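Local coordinates for dehalogenase (Rhodospirillaceae, PDB 6A41) that catalyses dehalogenation, probably of halohydrins, and appears to have the Rossmann-like fold of the short-chain dehydrogenase/reductase family, at the interface of chains A and B and the interface of chains A and C. Sequence-based numbering; all coordinates share one arbitrary frame. Chains: chain A/B/C, dehalogenase.

Contact 1: the interface of chains A and B. Residues chain A 91, 93, 96, 98, 101, 147-148; chain B 113, 117, 159, 163, 166.
B:Phe113, on the long helix 98-126 of chain B, lays its ring against A:Leu93, A:Ala96, A:Ile98, A:Phe101 and A:Pro148. With CG anti to the backbone N (chi1 -179°), the ring reaches all five. At the root, B:Phe113 CB lies 3.9 Å from CE2 of A:Phe101, and the two rings meet edge-to-face, their planes 66° apart. Along one side, CD2 meets CD1 of A:Ile98, whose methyl lies in the ring plane at the edge, as does the CB of A:Ala96. Along the other, B:Phe113 CE1 is 3.6 Å from the A:Leu93 methyl CD2. At the tip, B:Phe113 CZ touches CG of A:Pro148 at 3.7 Å. Polar bonds flank the ring through the backbone of A:Leu93. The amide NE2 of B:Gln117 donates a hydrogen bond to A:Leu93 O at 2.7 Å, nearly in line with the carbonyl, while A:Leu93 N donates to the syn lone pair of B:Glu166 OE2 (2.8 Å). The other carboxylate oxygen, OE1, reaches A:Ala91 O and A:Ala147 N through water 1. In the deposited assembly the patch ties a chain A loop to helices of chain B, its two-fold twin repeats the join, and both may contribute to a biological oligomer.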
loop_
_atom_site.group_PDB
_atom_site.type_symbol
_atom_site.label_atom_id
_atom_site.label_comp_id
_atom_site.label_asym_id
_atom_site.label_seq_id
_atom_site.Cartn_x
_atom_site.Cartn_y
_atom_site.Cartn_z
ATOM N N ALA A 91 -3.173 5.671 24.932
ATOM C CA ALA A 91 -1.973 5.098 25.511
ATOM C C ALA A 91 -0.712 5.732 24.941
ATOM O O ALA A 91 0.003 5.045 24.145
ATOM C CB ALA A 91 -1.942 3.591 25.273
ATOM N N LEU A 93 3.159 6.710 24.711
ATOM C CA LEU A 93 4.343 5.977 25.180
ATOM C C LEU A 93 4.544 5.982 26.663
ATOM O O LEU A 93 4.757 4.917 27.241
ATOM C CB LEU A 93 5.610 6.578 24.590
ATOM C CG LEU A 93 5.876 5.975 23.233
ATOM C CD1 LEU A 93 7.012 6.756 22.636
ATOM C CD2 LEU A 93 6.204 4.487 23.151
ATOM N N ALA A 96 1.474 3.981 28.422
ATOM C CA ALA A 96 0.918 2.782 27.881
ATOM C C ALA A 96 1.329 1.632 28.801
ATOM O O ALA A 96 2.449 1.628 29.255
ATOM C CB ALA A 96 1.466 2.475 26.496
ATOM N N ILE A 98 2.077 -2.286 29.166
ATOM C CA ILE A 98 2.472 -3.405 28.342
ATOM C C ILE A 98 1.447 -4.514 28.407
ATOM O O ILE A 98 1.145 -5.150 27.391
ATOM C CB ILE A 98 3.801 -3.941 28.806
ATOM C CG1 ILE A 98 4.931 -2.913 28.588
ATOM C CG2 ILE A 98 4.120 -5.245 28.100
ATOM C CD1 ILE A 98 5.087 -2.479 27.160
ATOM N N PHE A 101 -1.269 -3.949 25.978
ATOM C CA PHE A 101 -0.788 -4.265 24.607
ATOM C C PHE A 101 -0.910 -5.796 24.332
ATOM O O PHE A 101 -1.449 -6.250 23.313
ATOM C CB PHE A 101 0.648 -3.705 24.364
ATOM C CG PHE A 101 1.136 -3.809 22.931
ATOM C CD1 PHE A 101 0.302 -3.892 21.861
ATOM C CD2 PHE A 101 2.455 -3.601 22.655
ATOM C CE1 PHE A 101 0.816 -3.897 20.571
ATOM C CE2 PHE A 101 2.969 -3.686 21.412
ATOM C CZ PHE A 101 2.163 -3.784 20.375
ATOM N N ALA A 147 -0.953 3.708 19.637
ATOM C CA ALA A 147 -0.182 2.795 18.872
ATOM C C ALA A 147 -0.360 1.336 19.251
ATOM O O ALA A 147 -0.301 0.461 18.404
ATOM C CB ALA A 147 1.277 3.184 18.987
ATOM N N PRO A 148 -0.507 1.041 20.553
ATOM C CA PRO A 148 -0.820 -0.401 20.885
ATOM C C PRO A 148 -2.081 -0.962 20.204
ATOM O O PRO A 148 -2.000 -2.081 19.633
ATOM C CB PRO A 148 -0.915 -0.412 22.401
ATOM C CG PRO A 148 0.007 0.744 22.784
ATOM C CD PRO A 148 -0.501 1.819 21.797
ATOM N N PHE B 113 8.416 -2.105 21.451
ATOM C CA PHE B 113 7.583 -1.014 21.965
ATOM C C PHE B 113 8.106 -0.584 23.353
ATOM O O PHE B 113 8.240 0.600 23.624
ATOM C CB PHE B 113 6.123 -1.442 22.093
ATOM C CG PHE B 113 5.217 -0.373 22.589
ATOM C CD1 PHE B 113 4.919 0.690 21.822
ATOM C CD2 PHE B 113 4.720 -0.415 23.859
ATOM C CE1 PHE B 113 4.082 1.719 22.284
ATOM C CE2 PHE B 113 3.928 0.614 24.366
ATOM C CZ PHE B 113 3.519 1.618 23.536
ATOM N N GLN B 117 9.525 3.093 24.599
ATOM C CA GLN B 117 8.996 3.804 25.752
ATOM C C GLN B 117 10.111 4.285 26.712
ATOM O O GLN B 117 10.056 5.351 27.238
ATOM C CB GLN B 117 8.176 2.874 26.632
ATOM C CG GLN B 117 6.832 2.565 26.117
ATOM C CD GLN B 117 6.065 1.739 27.190
ATOM O OE1 GLN B 117 6.501 0.604 27.450
ATOM N NE2 GLN B 117 5.047 2.334 27.853
ATOM N N LEU B 159 3.358 -0.453 14.483
ATOM C CA LEU B 159 3.680 0.652 15.434
ATOM C C LEU B 159 4.134 1.979 14.776
ATOM O O LEU B 159 3.952 3.049 15.343
ATOM C CB LEU B 159 4.731 0.185 16.357
ATOM C CG LEU B 159 4.312 -0.959 17.292
ATOM C CD1 LEU B 159 5.576 -1.495 17.874
ATOM C CD2 LEU B 159 3.476 -0.353 18.402
ATOM N N LEU B 163 3.473 5.819 16.044
ATOM C CA LEU B 163 4.540 6.456 16.816
ATOM C C LEU B 163 5.141 7.649 16.099
ATOM O O LEU B 163 5.513 8.635 16.733
ATOM C CB LEU B 163 5.598 5.456 17.141
ATOM C CG LEU B 163 5.183 4.354 18.159
ATOM C CD1 LEU B 163 6.276 3.413 18.472
ATOM C CD2 LEU B 163 4.641 5.009 19.408
ATOM N N GLU B 166 3.019 10.477 16.872
ATOM C CA GLU B 166 3.069 10.842 18.280
ATOM C C GLU B 166 4.385 11.592 18.657
ATOM O O GLU B 166 4.391 12.579 19.447
ATOM C CB GLU B 166 2.934 9.487 19.042
ATOM C CG GLU B 166 3.080 9.590 20.524
ATOM C CD GLU B 166 2.619 8.355 21.328
ATOM O OE1 GLU B 166 1.813 7.466 20.852
ATOM O OE2 GLU B 166 3.050 8.375 22.510
HETATM O O HOH W 1 0.702 5.222 21.522
#

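Contact 2: the interface of chains A and B. Residues chain A 139, 141-143, 147, 150-151; chain B 158-159, 161-162, 165.
B:Lys165 spans from helix 160-167 of chain B to the backbone of A:Arg141 and A:Gly142. Extended beyond CG, its chain carries the ammonium to two consecutive carbonyls: NZ is 3.0 Å from A:Arg141 O and the same distance from A:Gly142 O. It stands well above both carbonyl planes, so neither bond uses an in-plane lone pair. An alanine in place of B:Lys165 would probably leave both carbonyls without this donor and this stretch of the chain A loop less firmly held. A turn earlier on the helix, the hydroxyl OG of B:Ser162 accepts a nearly straight bond from A:Ile143 N (2.9 Å, 172° at the hydrogen). Together these bonds pin three successive loop residues by their main chain.

Apolar packing lies beside the polar row. The B:Ser162 CB touches the A:Ala147 methyl CB at 3.6 Å. Further along helix 147-158, the A:Ser151 CB meets CD2 of B:Leu159 at 3.5 Å. Separate from these apolar pairs, A:Val150 makes van der Waals contact with the hydroxyl OG of B:Ser162 through its CB and both branches.

Water adds a further link. B:Ser161 holds OG between its backbone N and carbonyl carbon (chi1 61°), turned to water 2 at 2.6 Å from OG; that water lies 2.9 Å from A:Pro139 O.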
loop_
_atom_site.group_PDB
_atom_site.type_symbol
_atom_site.label_atom_id
_atom_site.label_comp_id
_atom_site.label_asym_id
_atom_site.label_seq_id
_atom_site.Cartn_x
_atom_site.Cartn_y
_atom_site.Cartn_z
ATOM N N PRO A 139 -4.519 1.024 10.975
ATOM C CA PRO A 139 -3.122 0.817 10.560
ATOM C C PRO A 139 -2.763 1.405 9.229
ATOM O O PRO A 139 -1.565 1.643 8.973
ATOM C CB PRO A 139 -3.017 -0.703 10.487
ATOM C CG PRO A 139 -4.056 -1.173 11.387
ATOM C CD PRO A 139 -5.178 -0.230 11.209
ATOM N N ARG A 141 -3.324 4.388 8.224
ATOM C CA ARG A 141 -2.913 5.778 8.445
ATOM C C ARG A 141 -2.083 6.019 9.713
ATOM O O ARG A 141 -1.287 6.999 9.761
ATOM C CB ARG A 141 -4.166 6.657 8.516
ATOM C CG ARG A 141 -4.965 6.790 7.219
ATOM C CD ARG A 141 -4.161 7.552 6.165
ATOM N NE ARG A 141 -4.849 7.606 4.852
ATOM C CZ ARG A 141 -4.705 6.723 3.852
ATOM N NH1 ARG A 141 -3.941 5.651 3.977
ATOM N NH2 ARG A 141 -5.323 6.918 2.687
ATOM N N GLY A 142 -2.323 5.247 10.785
ATOM C CA GLY A 142 -1.685 5.482 12.041
ATOM C C GLY A 142 -2.419 6.538 12.861
ATOM O O GLY A 142 -3.117 7.470 12.342
ATOM N N ILE A 143 -2.321 6.358 14.160
ATOM C CA ILE A 143 -3.037 7.252 15.083
ATOM C C ILE A 143 -2.117 7.531 16.265
ATOM O O ILE A 143 -1.843 6.598 17.039
ATOM C CB ILE A 143 -4.402 6.678 15.576
ATOM C CG1 ILE A 143 -5.297 6.188 14.442
ATOM C CG2 ILE A 143 -5.183 7.674 16.462
ATOM C CD1 ILE A 143 -6.595 5.487 14.912
ATOM N N ALA A 147 -0.953 3.708 19.637
ATOM C CA ALA A 147 -0.182 2.795 18.872
ATOM C C ALA A 147 -0.360 1.336 19.251
ATOM O O ALA A 147 -0.301 0.461 18.404
ATOM C CB ALA A 147 1.277 3.184 18.987
ATOM N N VAL A 150 -3.398 0.168 17.402
ATOM C CA VAL A 150 -3.216 0.161 15.948
ATOM C C VAL A 150 -2.354 -1.050 15.566
ATOM O O VAL A 150 -2.570 -1.747 14.574
ATOM C CB VAL A 150 -2.625 1.515 15.445
ATOM C CG1 VAL A 150 -2.378 1.450 13.947
ATOM C CG2 VAL A 150 -3.601 2.647 15.727
ATOM N N SER A 151 -1.322 -1.258 16.370
ATOM C CA SER A 151 -0.402 -2.342 16.158
ATOM C C SER A 151 -1.129 -3.687 16.247
ATOM O O SER A 151 -0.914 -4.578 15.409
ATOM C CB SER A 151 0.778 -2.278 17.201
ATOM O OG SER A 151 1.573 -3.520 17.109
ATOM N N GLY B 158 3.258 -2.139 12.217
ATOM C CA GLY B 158 2.057 -1.400 12.623
ATOM C C GLY B 158 2.213 -0.449 13.840
ATOM O O GLY B 158 1.325 0.392 14.005
ATOM N N LEU B 159 3.358 -0.453 14.483
ATOM C CA LEU B 159 3.680 0.652 15.434
ATOM C C LEU B 159 4.134 1.979 14.776
ATOM O O LEU B 159 3.952 3.049 15.343
ATOM C CB LEU B 159 4.731 0.185 16.357
ATOM C CG LEU B 159 4.312 -0.959 17.292
ATOM C CD1 LEU B 159 5.576 -1.495 17.874
ATOM C CD2 LEU B 159 3.476 -0.353 18.402
ATOM N N SER B 161 3.672 4.114 11.922
ATOM C CA SER B 161 3.059 5.365 11.580
ATOM C C SER B 161 2.404 6.077 12.794
ATOM O O SER B 161 2.362 7.328 12.881
ATOM C CB SER B 161 2.078 5.173 10.446
ATOM O OG SER B 161 1.043 4.298 10.784
ATOM N N SER B 162 1.895 5.295 13.728
ATOM C CA SER B 162 1.283 5.866 15.006
ATOM C C SER B 162 2.337 6.510 15.878
ATOM O O SER B 162 2.150 7.639 16.367
ATOM C CB SER B 162 0.516 4.760 15.805
ATOM O OG SER B 162 -0.486 4.229 15.013
ATOM N N LYS B 165 3.558 9.758 14.278
ATOM C CA LYS B 165 2.687 10.860 14.562
ATOM C C LYS B 165 2.846 11.383 15.951
ATOM O O LYS B 165 2.778 12.591 16.177
ATOM C CB LYS B 165 1.234 10.559 14.217
ATOM C CG LYS B 165 1.014 10.400 12.709
ATOM C CD LYS B 165 -0.421 10.019 12.372
ATOM C CE LYS B 165 -0.700 10.092 10.888
ATOM N NZ LYS B 165 -2.095 9.696 10.659
HETATM O O HOH W 2 0.056 3.946 8.386
#

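Contact 3: the interface of chains A and C. Residues chain A 206, 208, 210-211, 216, 241-242; chain C 230-231, 233.
The segment of chain C between the 3-10 helix 227-229 and strand 236-239 docks here against the loop before helix 214-225, the start of that helix and the C-terminal loop of chain A, with C:Phe231 inserted. Its CG is anti to the backbone N (chi1 -151°), and the ring spans from A:Arg210 to A:Gly241. Over one face, toward the rim, lies the backbone N of A:Gly241, 3.2 Å above the ring plane. The same amide donates to the main-chain C:Phe231 O at 3.0 Å, so one glycine engages both ring and backbone. A:Arg210 O sits in the ring plane at the edge, 3.2 Å from C:Phe231 CE1.

The ring's CD1 in turn lies over a face of the A:Arg210 guanidinium, offset to its rim, the planes 48° apart. That guanidinium is held end-on by A:Glu216: NH1 bonds OE1 at 2.8 Å in a salt bridge, essentially within the guanidinium plane, and NH2 bonds OE2 at 2.9 Å. A:Leu211 O takes a second hydrogen from NH1. The acid thereby fixes the arginine's rotation and is likely to offset its charge beside the ring. Water 3, 2.6 Å from C:Gly230 O, links it loosely to A:Arg210 NH2, a leg of 3.3 Å.

A:Leu208 and C:Thr233 meet tip to tip, and the C:Thr233 methyl CG2 packs on A:Gly242. In the deposited assembly the site joins chain C to the loop and first turn of helix 214-225 and the turn after strand 236-239.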
loop_
_atom_site.group_PDB
_atom_site.type_symbol
_atom_site.label_atom_id
_atom_site.label_comp_id
_atom_site.label_asym_id
_atom_site.label_seq_id
_atom_site.Cartn_x
_atom_site.Cartn_y
_atom_site.Cartn_z
ATOM N N ILE A 206 -13.415 13.019 7.416
ATOM C CA ILE A 206 -13.873 11.915 6.567
ATOM C C ILE A 206 -14.316 12.442 5.198
ATOM O O ILE A 206 -15.221 13.281 5.167
ATOM C CB ILE A 206 -15.050 11.250 7.230
ATOM C CG1 ILE A 206 -14.685 10.727 8.633
ATOM C CG2 ILE A 206 -15.609 10.106 6.400
ATOM C CD1 ILE A 206 -15.886 10.314 9.460
ATOM N N LEU A 208 -16.454 11.456 2.982
ATOM C CA LEU A 208 -17.862 11.473 2.753
ATOM C C LEU A 208 -18.594 12.356 3.743
ATOM O O LEU A 208 -19.761 12.505 3.665
ATOM C CB LEU A 208 -18.386 10.058 2.865
ATOM C CG LEU A 208 -18.050 9.175 1.649
ATOM C CD1 LEU A 208 -18.670 7.832 1.931
ATOM C CD2 LEU A 208 -18.565 9.700 0.341
ATOM N N ARG A 210 -19.507 12.054 6.917
ATOM C CA ARG A 210 -20.495 11.430 7.779
ATOM C C ARG A 210 -19.921 10.128 8.345
ATOM O O ARG A 210 -18.970 9.612 7.779
ATOM C CB ARG A 210 -21.815 11.137 7.011
ATOM C CG ARG A 210 -21.602 9.985 5.985
ATOM C CD ARG A 210 -22.876 9.508 5.385
ATOM N NE ARG A 210 -22.681 8.506 4.338
ATOM C CZ ARG A 210 -22.690 7.208 4.481
ATOM N NH1 ARG A 210 -22.850 6.547 5.676
ATOM N NH2 ARG A 210 -22.522 6.535 3.362
ATOM N N LEU A 211 -20.507 9.588 9.422
ATOM C CA LEU A 211 -20.208 8.224 9.867
ATOM C C LEU A 211 -20.941 7.196 9.087
ATOM O O LEU A 211 -21.973 7.472 8.461
ATOM C CB LEU A 211 -20.528 8.017 11.348
ATOM C CG LEU A 211 -19.853 8.862 12.354
ATOM C CD1 LEU A 211 -20.016 8.293 13.771
ATOM C CD2 LEU A 211 -18.409 9.118 12.168
ATOM N N GLU A 216 -24.030 -0.791 6.366
ATOM C CA GLU A 216 -23.023 -0.645 5.307
ATOM C C GLU A 216 -21.858 -1.579 5.574
ATOM O O GLU A 216 -21.397 -2.307 4.653
ATOM C CB GLU A 216 -22.488 0.799 5.138
ATOM C CG GLU A 216 -23.493 1.703 4.493
ATOM C CD GLU A 216 -23.267 3.238 4.671
ATOM O OE1 GLU A 216 -22.727 3.706 5.674
ATOM O OE2 GLU A 216 -23.678 3.951 3.728
ATOM N N GLY A 241 -15.271 5.568 4.818
ATOM C CA GLY A 241 -15.710 6.785 4.226
ATOM C C GLY A 241 -14.664 7.580 3.465
ATOM O O GLY A 241 -14.764 8.776 3.364
ATOM N N GLY A 242 -13.639 6.907 3.023
ATOM C CA GLY A 242 -12.481 7.562 2.371
ATOM C C GLY A 242 -11.297 7.990 3.294
ATOM O O GLY A 242 -10.287 8.437 2.804
ATOM N N GLY C 230 -21.906 2.147 0.129
ATOM C CA GLY C 230 -21.906 3.627 0.238
ATOM C C GLY C 230 -20.866 4.222 1.159
ATOM O O GLY C 230 -20.731 5.436 1.121
ATOM N N PHE C 231 -20.173 3.431 1.969
ATOM C CA PHE C 231 -19.149 3.961 2.829
ATOM C C PHE C 231 -17.736 3.548 2.296
ATOM O O PHE C 231 -16.734 3.734 3.001
ATOM C CB PHE C 231 -19.362 3.549 4.289
ATOM C CG PHE C 231 -18.823 4.532 5.285
ATOM C CD1 PHE C 231 -19.193 5.862 5.217
ATOM C CD2 PHE C 231 -17.897 4.168 6.283
ATOM C CE1 PHE C 231 -18.716 6.840 6.144
ATOM C CE2 PHE C 231 -17.418 5.114 7.194
ATOM C CZ PHE C 231 -17.795 6.417 7.121
ATOM N N THR C 233 -15.015 4.340 -0.433
ATOM C CA THR C 233 -14.640 5.327 -1.541
ATOM C C THR C 233 -13.180 5.554 -1.525
ATOM O O THR C 233 -12.508 5.333 -0.489
ATOM C CB THR C 233 -15.427 6.665 -1.383
ATOM O OG1 THR C 233 -15.383 7.402 -2.566
ATOM C CG2 THR C 233 -14.956 7.534 -0.256
HETATM O O HOH W 3 -22.119 7.439 0.215
#

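Contacts 1 and 2 are neighbouring patches of the A-B interface, their C-alpha centres about 9 Å apart, and they share A:Ala147 and B:Leu159. Helix 147-158 of chain A and helix 160-167 of chain B run through both, so the two patches, each mixed in character, form one continuous surface. Contact 3 joins chain A to chain C through the C-terminal part of the chain, its C-alpha centre about 28 Å from that of contact 1 and about 21 Å from that of contact 2. Chain A thus meets two partners through separate two-fold surfaces, consistent with the four copies of the deposited assembly and the tetramers common in this family.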